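Local coordinates for protein afamin (Homo sapiens, PDB 6FAK) that carries hydrophobic molecules in body fluids, binding vitamin E and keeping lipidated Wnt proteins soluble and active, at residues A[505-517]-A[556-570]. Numbering follows the deposited sequence.
Sequences QDLFTFHADMCQS and VDKCCKAESPEVCFN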
ATOM      1  N   GLN A 505     -11.613  21.599 -24.246  1.00 32.66           N
ATOM      2  CA  GLN A 505     -10.803  21.201 -25.376  1.00 34.92           C
ATOM      3  C   GLN A 505      -9.328  21.228 -25.030  1.00 33.17           C
ATOM      4  O   GLN A 505      -8.583  20.432 -25.542  1.00 32.62           O
ATOM      5  CB  GLN A 505     -11.156  22.061 -26.603  1.00 41.50           C
ATOM      6  CG  GLN A 505     -10.728  21.478 -27.931  1.00 54.86           C
ATOM      7  CD  GLN A 505     -11.659  21.853 -29.094  1.00 65.55           C
ATOM      8  OE1 GLN A 505     -12.859  21.541 -29.079  1.00 69.93           O
ATOM      9  NE2 GLN A 505     -11.102  22.508 -30.109  1.00 66.71           N
ATOM     10  N   ASP A 506      -8.912  22.057 -24.096  1.00 34.08           N
ATOM     11  CA  ASP A 506      -7.521  22.080 -23.664  1.00 37.43           C
ATOM     12  C   ASP A 506      -7.001  20.814 -23.016  1.00 37.71           C
ATOM     13  O   ASP A 506      -5.782  20.606 -23.012  1.00 36.30           O
ATOM     14  CB  ASP A 506      -7.231  23.246 -22.714  1.00 46.77           C
ATOM     15  CG  ASP A 506      -5.706  23.567 -22.640  1.00 59.73           C
ATOM     16  OD1 ASP A 506      -5.136  24.005 -23.677  1.00 65.83           O
ATOM     17  OD2 ASP A 506      -5.078  23.353 -21.570  1.00 63.69           O
ATOM     18  N   LEU A 507      -7.885  19.974 -22.445  1.00 35.50           N
ATOM     19  CA  LEU A 507      -7.455  18.664 -21.890  1.00 34.12           C
ATOM     20  C   LEU A 507      -6.949  17.755 -22.991  1.00 33.50           C
ATOM     21  O   LEU A 507      -6.238  16.766 -22.731  1.00 33.26           O
ATOM     22  CB  LEU A 507      -8.629  17.968 -21.170  1.00 34.55           C
ATOM     23  CG  LEU A 507      -8.633  18.001 -19.621  1.00 37.09           C
ATOM     24  CD1 LEU A 507      -8.252  19.352 -19.059  1.00 41.09           C
ATOM     25  CD2 LEU A 507      -9.982  17.572 -19.102  1.00 35.06           C
ATOM     26  N   PHE A 508      -7.362  18.030 -24.227  1.00 33.29           N
ATOM     27  CA  PHE A 508      -7.013  17.155 -25.331  1.00 34.92           C
ATOM     28  C   PHE A 508      -6.092  17.835 -26.344  1.00 38.27           C
ATOM     29  O   PHE A 508      -5.945  17.376 -27.484  1.00 37.75           O
ATOM     30  CB  PHE A 508      -8.276  16.684 -25.981  1.00 33.14           C
ATOM     31  CG  PHE A 508      -9.277  16.093 -25.013  1.00 33.38           C
ATOM     32  CD1 PHE A 508      -9.172  14.781 -24.613  1.00 32.90           C
ATOM     33  CD2 PHE A 508     -10.308  16.855 -24.492  1.00 32.49           C
ATOM     34  CE1 PHE A 508     -10.084  14.235 -23.744  1.00 31.96           C
ATOM     35  CE2 PHE A 508     -11.213  16.304 -23.632  1.00 32.08           C
ATOM     36  CZ  PHE A 508     -11.083  14.992 -23.247  1.00 31.90           C
ATOM     37  N   THR A 509      -5.466  18.918 -25.909  1.00 43.48           N
ATOM     38  CA  THR A 509      -4.589  19.707 -26.768  1.00 49.76           C
ATOM     39  C   THR A 509      -3.173  19.449 -26.336  1.00 50.82           C
ATOM     40  O   THR A 509      -2.844  19.548 -25.170  1.00 57.00           O
ATOM     41  CB  THR A 509      -4.887  21.206 -26.634  1.00 52.01           C
ATOM     42  OG1 THR A 509      -6.241  21.438 -27.034  1.00 50.34           O
ATOM     43  CG2 THR A 509      -3.957  22.023 -27.492  1.00 56.08           C
ATOM     44  N   PHE A 510      -2.336  19.125 -27.301  1.00 53.77           N
ATOM     45  CA  PHE A 510      -0.928  18.958 -27.076  1.00 57.35           C
ATOM     46  C   PHE A 510      -0.279  20.332 -27.252  1.00 62.29           C
ATOM     47  O   PHE A 510      -0.532  21.034 -28.243  1.00 63.96           O
ATOM     48  CB  PHE A 510      -0.387  17.956 -28.079  1.00 67.74           C
ATOM     49  CG  PHE A 510       1.071  17.691 -27.929  1.00 82.64           C
ATOM     50  CD1 PHE A 510       1.985  18.313 -28.778  1.00 85.65           C
ATOM     51  CD2 PHE A 510       1.539  16.834 -26.934  1.00 86.25           C
ATOM     52  CE1 PHE A 510       3.338  18.081 -28.643  1.00 91.52           C
ATOM     53  CE2 PHE A 510       2.898  16.592 -26.797  1.00 88.68           C
ATOM     54  CZ  PHE A 510       3.800  17.218 -27.649  1.00 89.21           C
ATOM     55  N   HIS A 511       0.555  20.701 -26.288  1.00 65.92           N
ATOM     56  CA  HIS A 511       1.296  21.959 -26.304  1.00 69.82           C
ATOM     57  C   HIS A 511       2.767  21.694 -26.601  1.00 66.84           C
ATOM     58  O   HIS A 511       3.301  20.634 -26.245  1.00 58.72           O
ATOM     59  CB  HIS A 511       1.177  22.678 -24.954  1.00 74.61           C
ATOM     60  CG  HIS A 511      -0.229  22.985 -24.560  1.00 81.71           C
ATOM     61  ND1 HIS A 511      -0.946  22.190 -23.692  1.00 86.39           N
ATOM     62  CD2 HIS A 511      -1.061  23.987 -24.932  1.00 88.33           C
ATOM     63  CE1 HIS A 511      -2.157  22.697 -23.535  1.00 89.36           C
ATOM     64  NE2 HIS A 511      -2.253  23.787 -24.278  1.00 91.87           N
ATOM     65  N   ALA A 512       3.411  22.700 -27.202  1.00 75.79           N
ATOM     66  CA  ALA A 512       4.773  22.595 -27.752  1.00 85.58           C
ATOM     67  C   ALA A 512       5.845  22.245 -26.715  1.00 96.38           C
ATOM     68  O   ALA A 512       6.772  21.485 -27.017  1.00 98.52           O
ATOM     69  CB  ALA A 512       5.142  23.878 -28.481  1.00 83.98           C
ATOM     70  N   ASP A 513       5.705  22.789 -25.502  1.00 99.12           N
ATOM     71  CA  ASP A 513       6.614  22.474 -24.376  1.00108.68           C
ATOM     72  C   ASP A 513       6.738  20.978 -24.038  1.00112.49           C
ATOM     73  O   ASP A 513       7.780  20.549 -23.531  1.00114.71           O
ATOM     74  CB  ASP A 513       6.236  23.275 -23.112  1.00114.35           C
ATOM     75  CG  ASP A 513       4.787  23.069 -22.684  1.00120.08           C
ATOM     76  OD1 ASP A 513       4.508  22.107 -21.937  1.00125.32           O
ATOM     77  OD2 ASP A 513       3.931  23.886 -23.090  1.00118.81           O
ATOM     78  N   MET A 514       5.693  20.197 -24.328  1.00119.68           N
ATOM     79  CA  MET A 514       5.678  18.751 -24.053  1.00111.28           C
ATOM     80  C   MET A 514       6.568  17.919 -24.998  1.00101.25           C
ATOM     81  O   MET A 514       6.793  16.742 -24.725  1.00 85.36           O
ATOM     82  CB  MET A 514       4.236  18.203 -24.086  1.00112.12           C
ATOM     83  CG  MET A 514       3.257  18.822 -23.082  1.00113.16           C
ATOM     84  SD  MET A 514       1.539  18.285 -23.329  1.00114.46           S
ATOM     85  CE  MET A 514       0.651  19.523 -22.383  1.00 99.14           C
ATOM     86  N   CYS A 515       7.055  18.500 -26.104  1.00106.64           N
ATOM     87  CA  CYS A 515       7.988  17.790 -27.014  1.00105.27           C
ATOM     88  C   CYS A 515       9.373  17.680 -26.400  1.00107.21           C
ATOM     89  O   CYS A 515      10.061  18.689 -26.252  1.00118.19           O
ATOM     90  CB  CYS A 515       8.112  18.490 -28.373  1.00 95.27           C
ATOM     91  SG  CYS A 515       6.692  18.269 -29.463  1.00 99.16           S
ATOM     92  N   GLN A 516       9.771  16.454 -26.052  1.00109.86           N
ATOM     93  CA  GLN A 516      11.045  16.175 -25.361  1.00109.82           C
ATOM     94  C   GLN A 516      11.155  14.689 -24.983  1.00116.54           C
ATOM     95  O   GLN A 516      10.212  13.919 -25.190  1.00111.78           O
ATOM     96  CB  GLN A 516      11.189  17.030 -24.088  1.00 99.47           C
ATOM     97  CG  GLN A 516       9.960  17.025 -23.187  1.00 95.36           C
ATOM     98  CD  GLN A 516      10.085  17.974 -22.021  1.00 97.52           C
ATOM     99  OE1 GLN A 516      11.182  18.400 -21.666  1.00102.51           O
ATOM    100  NE2 GLN A 516       8.957  18.302 -21.407  1.00 93.18           N
ATOM    101  N   SER A 517      12.314  14.302 -24.450  1.00126.10           N
ATOM    102  CA  SER A 517      12.485  13.022 -23.754  1.00134.64           C
ATOM    103  C   SER A 517      12.352  13.290 -22.259  1.00137.17           C
ATOM    104  O   SER A 517      13.136  14.063 -21.707  1.00147.33           O
ATOM    105  CB  SER A 517      13.858  12.403 -24.045  1.00133.66           C
ATOM    106  OG  SER A 517      13.899  11.808 -25.330  1.00134.92           O
ATOM    107  N   VAL A 556       1.246  13.184 -32.442  1.00 45.07           N
ATOM    108  CA  VAL A 556       2.232  13.724 -31.480  1.00 50.84           C
ATOM    109  C   VAL A 556       3.679  13.432 -31.858  1.00 48.67           C
ATOM    110  O   VAL A 556       4.521  14.315 -31.828  1.00 49.18           O
ATOM    111  CB  VAL A 556       1.980  13.156 -30.055  1.00 53.77           C
ATOM    112  CG1 VAL A 556       3.201  13.323 -29.152  1.00 55.46           C
ATOM    113  CG2 VAL A 556       0.751  13.825 -29.446  1.00 56.80           C
ATOM    114  N   ASP A 557       3.959  12.191 -32.196  1.00 48.74           N
ATOM    115  CA  ASP A 557       5.301  11.794 -32.579  1.00 51.16           C
ATOM    116  C   ASP A 557       5.822  12.558 -33.806  1.00 55.53           C
ATOM    117  O   ASP A 557       7.011  12.911 -33.869  1.00 57.40           O
ATOM    118  CB  ASP A 557       5.329  10.286 -32.879  1.00 57.78           C
ATOM    119  CG  ASP A 557       6.717   9.794 -33.268  1.00 66.11           C
ATOM    120  OD1 ASP A 557       7.675  10.180 -32.580  1.00 81.31           O
ATOM    121  OD2 ASP A 557       6.856   9.036 -34.256  1.00 71.53           O
ATOM    122  N   LYS A 558       4.945  12.774 -34.787  1.00 52.88           N
ATOM    123  CA  LYS A 558       5.321  13.457 -36.027  1.00 53.86           C
ATOM    124  C   LYS A 558       5.537  14.920 -35.740  1.00 56.61           C
ATOM    125  O   LYS A 558       6.554  15.481 -36.118  1.00 63.70           O
ATOM    126  CB  LYS A 558       4.236  13.331 -37.113  1.00 48.72           C
ATOM    127  CG  LYS A 558       3.923  11.924 -37.577  1.00 49.99           C
ATOM    128  CD  LYS A 558       5.133  11.189 -38.108  1.00 56.37           C
ATOM    129  CE  LYS A 558       4.739  10.077 -39.086  1.00 63.86           C
ATOM    130  NZ  LYS A 558       4.350   8.814 -38.391  1.00 64.41           N
ATOM    131  N   CYS A 559       4.568  15.534 -35.073  1.00 56.36           N
ATOM    132  CA  CYS A 559       4.570  16.972 -34.886  1.00 59.74           C
ATOM    133  C   CYS A 559       5.707  17.501 -34.010  1.00 68.42           C
ATOM    134  O   CYS A 559       6.128  18.640 -34.181  1.00 73.39           O
ATOM    135  CB  CYS A 559       3.227  17.422 -34.357  1.00 56.06           C
ATOM    136  SG  CYS A 559       1.926  17.214 -35.581  1.00 51.30           S
ATOM    137  N   CYS A 560       6.212  16.685 -33.091  1.00 72.33           N
ATOM    138  CA  CYS A 560       7.435  17.030 -32.372  1.00 81.10           C
ATOM    139  C   CYS A 560       8.624  17.168 -33.328  1.00 88.51           C
ATOM    140  O   CYS A 560       9.445  18.069 -33.176  1.00 97.03           O
ATOM    141  CB  CYS A 560       7.718  16.022 -31.256  1.00 82.70           C
ATOM    142  SG  CYS A 560       6.628  16.257 -29.831  1.00 91.45           S
ATOM    143  N   LYS A 561       8.672  16.298 -34.330  1.00 84.92           N
ATOM    144  CA  LYS A 561       9.656  16.358 -35.398  1.00 84.88           C
ATOM    145  C   LYS A 561       9.145  17.278 -36.521  1.00 95.18           C
ATOM    146  O   LYS A 561       8.961  16.824 -37.658  1.00114.00           O
ATOM    147  CB  LYS A 561       9.908  14.937 -35.937  1.00 86.13           C
ATOM    148  CG  LYS A 561      10.274  13.911 -34.873  1.00 85.72           C
ATOM    149  CD  LYS A 561      10.580  12.566 -35.508  1.00 92.57           C
ATOM    150  CE  LYS A 561      11.226  11.598 -34.522  1.00102.88           C
ATOM    151  NZ  LYS A 561      12.320  10.802 -35.155  1.00106.48           N
ATOM    152  N   ALA A 562       8.905  18.557 -36.210  1.00 88.32           N
ATOM    153  CA  ALA A 562       8.300  19.491 -37.186  1.00 90.36           C
ATOM    154  C   ALA A 562       8.659  20.992 -37.120  1.00102.18           C
ATOM    155  O   ALA A 562       8.524  21.674 -38.144  1.00107.58           O
ATOM    156  CB  ALA A 562       6.783  19.344 -37.161  1.00 87.80           C
ATOM    157  N   GLU A 563       9.098  21.499 -35.958  1.00128.54           N
ATOM    158  CA  GLU A 563       9.261  22.954 -35.681  1.00124.79           C
ATOM    159  C   GLU A 563       7.909  23.705 -35.756  1.00121.53           C
ATOM    160  O   GLU A 563       7.185  23.626 -36.759  1.00117.37           O
ATOM    161  CB  GLU A 563      10.346  23.614 -36.564  1.00124.72           C
ATOM    162  CG  GLU A 563      11.688  23.892 -35.871  1.00127.63           C
ATOM    163  CD  GLU A 563      12.758  22.831 -36.109  1.00122.55           C
ATOM    164  OE1 GLU A 563      12.930  22.385 -37.267  1.00118.08           O
ATOM    165  OE2 GLU A 563      13.459  22.471 -35.141  1.00121.07           O
ATOM    166  N   SER A 564       7.600  24.445 -34.689  1.00118.32           N
ATOM    167  CA  SER A 564       6.218  24.818 -34.332  1.00111.72           C
ATOM    168  C   SER A 564       5.331  23.565 -34.244  1.00 98.68           C
ATOM    169  O   SER A 564       4.471  23.344 -35.106  1.00 92.10           O
ATOM    170  CB  SER A 564       5.624  25.847 -35.301  1.00117.03           C
ATOM    171  OG  SER A 564       4.274  26.124 -34.959  1.00115.49           O
ATOM    172  N   PRO A 565       5.547  22.730 -33.211  1.00 93.36           N
ATOM    173  CA  PRO A 565       4.783  21.483 -33.104  1.00 88.76           C
ATOM    174  C   PRO A 565       3.272  21.619 -32.865  1.00 83.33           C
ATOM    175  O   PRO A 565       2.516  20.721 -33.245  1.00 80.75           O
ATOM    176  CB  PRO A 565       5.439  20.780 -31.903  1.00 93.42           C
ATOM    177  CG  PRO A 565       6.811  21.355 -31.842  1.00 99.36           C
ATOM    178  CD  PRO A 565       6.582  22.799 -32.163  1.00100.60           C
ATOM    179  N   GLU A 566       2.835  22.711 -32.242  1.00 82.30           N
ATOM    180  CA  GLU A 566       1.429  22.828 -31.821  1.00 83.65           C
ATOM    181  C   GLU A 566       0.453  23.168 -32.952  1.00 81.44           C
ATOM    182  O   GLU A 566      -0.666  22.633 -32.994  1.00 82.52           O
ATOM    183  CB  GLU A 566       1.269  23.767 -30.622  1.00 87.50           C
ATOM    184  CG  GLU A 566       1.745  25.202 -30.798  1.00 92.12           C
ATOM    185  CD  GLU A 566       1.420  26.053 -29.585  1.00 94.36           C
ATOM    186  OE1 GLU A 566       1.310  25.494 -28.462  1.00 86.08           O
ATOM    187  OE2 GLU A 566       1.273  27.284 -29.763  1.00101.77           O
ATOM    188  N   VAL A 567       0.873  24.021 -33.884  1.00 79.63           N
ATOM    189  CA  VAL A 567       0.104  24.217 -35.115  1.00 81.20           C
ATOM    190  C   VAL A 567      -0.022  22.909 -35.897  1.00 74.23           C
ATOM    191  O   VAL A 567      -1.061  22.668 -36.504  1.00 79.26           O
ATOM    192  CB  VAL A 567       0.696  25.324 -36.018  1.00 94.25           C
ATOM    193  CG1 VAL A 567       1.975  24.863 -36.702  1.00 95.30           C
ATOM    194  CG2 VAL A 567      -0.327  25.789 -37.054  1.00 98.54           C
ATOM    195  N   CYS A 568       1.026  22.076 -35.863  1.00 65.95           N
ATOM    196  CA  CYS A 568       1.027  20.787 -36.558  1.00 62.75           C
ATOM    197  C   CYS A 568      -0.038  19.904 -35.943  1.00 66.78           C
ATOM    198  O   CYS A 568      -0.834  19.300 -36.667  1.00 60.90           O
ATOM    199  CB  CYS A 568       2.412  20.112 -36.496  1.00 62.17           C
ATOM    200  SG  CYS A 568       2.509  18.409 -37.148  1.00 66.05           S
ATOM    201  N   PHE A 569      -0.050  19.845 -34.600  1.00 67.14           N
ATOM    202  CA  PHE A 569      -1.002  19.016 -33.868  1.00 65.71           C
ATOM    203  C   PHE A 569      -2.458  19.350 -34.167  1.00 66.55           C
ATOM    204  O   PHE A 569      -3.254  18.453 -34.441  1.00 71.34           O
ATOM    205  CB  PHE A 569      -0.788  19.139 -32.359  1.00 71.97           C
ATOM    206  CG  PHE A 569      -1.624  18.177 -31.569  1.00 71.13           C
ATOM    207  CD1 PHE A 569      -2.905  18.530 -31.148  1.00 71.53           C
ATOM    208  CD2 PHE A 569      -1.145  16.908 -31.275  1.00 69.82           C
ATOM    209  CE1 PHE A 569      -3.680  17.637 -30.425  1.00 72.15           C
ATOM    210  CE2 PHE A 569      -1.919  16.013 -30.550  1.00 74.07           C
ATOM    211  CZ  PHE A 569      -3.189  16.379 -30.129  1.00 71.19           C
ATOM    212  N   ASN A 570      -2.803  20.634 -34.104  1.00 69.56           N
ATOM    213  CA  ASN A 570      -4.180  21.070 -34.351  1.00 74.33           C
ATOM    214  C   ASN A 570      -4.650  20.852 -35.791  1.00 80.08           C
ATOM    215  O   ASN A 570      -5.830  20.576 -36.002  1.00 90.41           O
ATOM    216  CB  ASN A 570      -4.388  22.533 -33.932  1.00 82.88           C
ATOM    217  CG  ASN A 570      -4.287  22.737 -32.421  1.00 83.15           C
ATOM    218  OD1 ASN A 570      -4.514  21.816 -31.627  1.00 83.60           O
ATOM    219  ND2 ASN A 570      -3.944  23.952 -32.019  1.00 82.12           N
TER
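Q505 O accepts hydrogen bonds from F508 N and T509 OG1, the latter at 3.0 Å, and the donors reach it from opposite faces of its carbonyl plane. The hydroxyl lies above that plane. T509 CG2 comes near N570 OD1 at 4.2 Å, and the next residue, F510, faces the two helices of 556-570. F510 carries the contact. Its CB sits over the centre of the F569 ring, 3.5 Å from the centroid. It lies 15° off the normal, a CH-pi contact. Because CG lies anti to the backbone N (chi1 -179°), the F510 ring runs on past F569 toward helix 542-560; the two rings form an oblique pair, their planes at 33°. V556 CG2 covers one face of the F510 ring, toward the rim, and CZ approaches C560 SG at 3.7 Å, an oblique sulfur-aromatic contact.

That sulfur is bonded to C515 SG (2.0 Å). P565 CB packs on C515 SG at 3.7 Å. C559, adjacent to C560, joins C568 in a second disulfide; such neighbouring cysteines with separate partners are the paired-disulfide signature of the albumin family, here in its third domain. At the outer margin E566 lays its chain beside A512, with OE1 3.7 Å from A512 N, too long for a hydrogen bond. F552 and V555 of helix 542-560 also touch F569.

No hydrogen bond spans the segments, and F510 N is buried without a partner. Between these two segments, adhesion therefore rests on the C515–C560 disulfide and on apolar contacts centred on F510, with A512 CB against P565 CD adding to them.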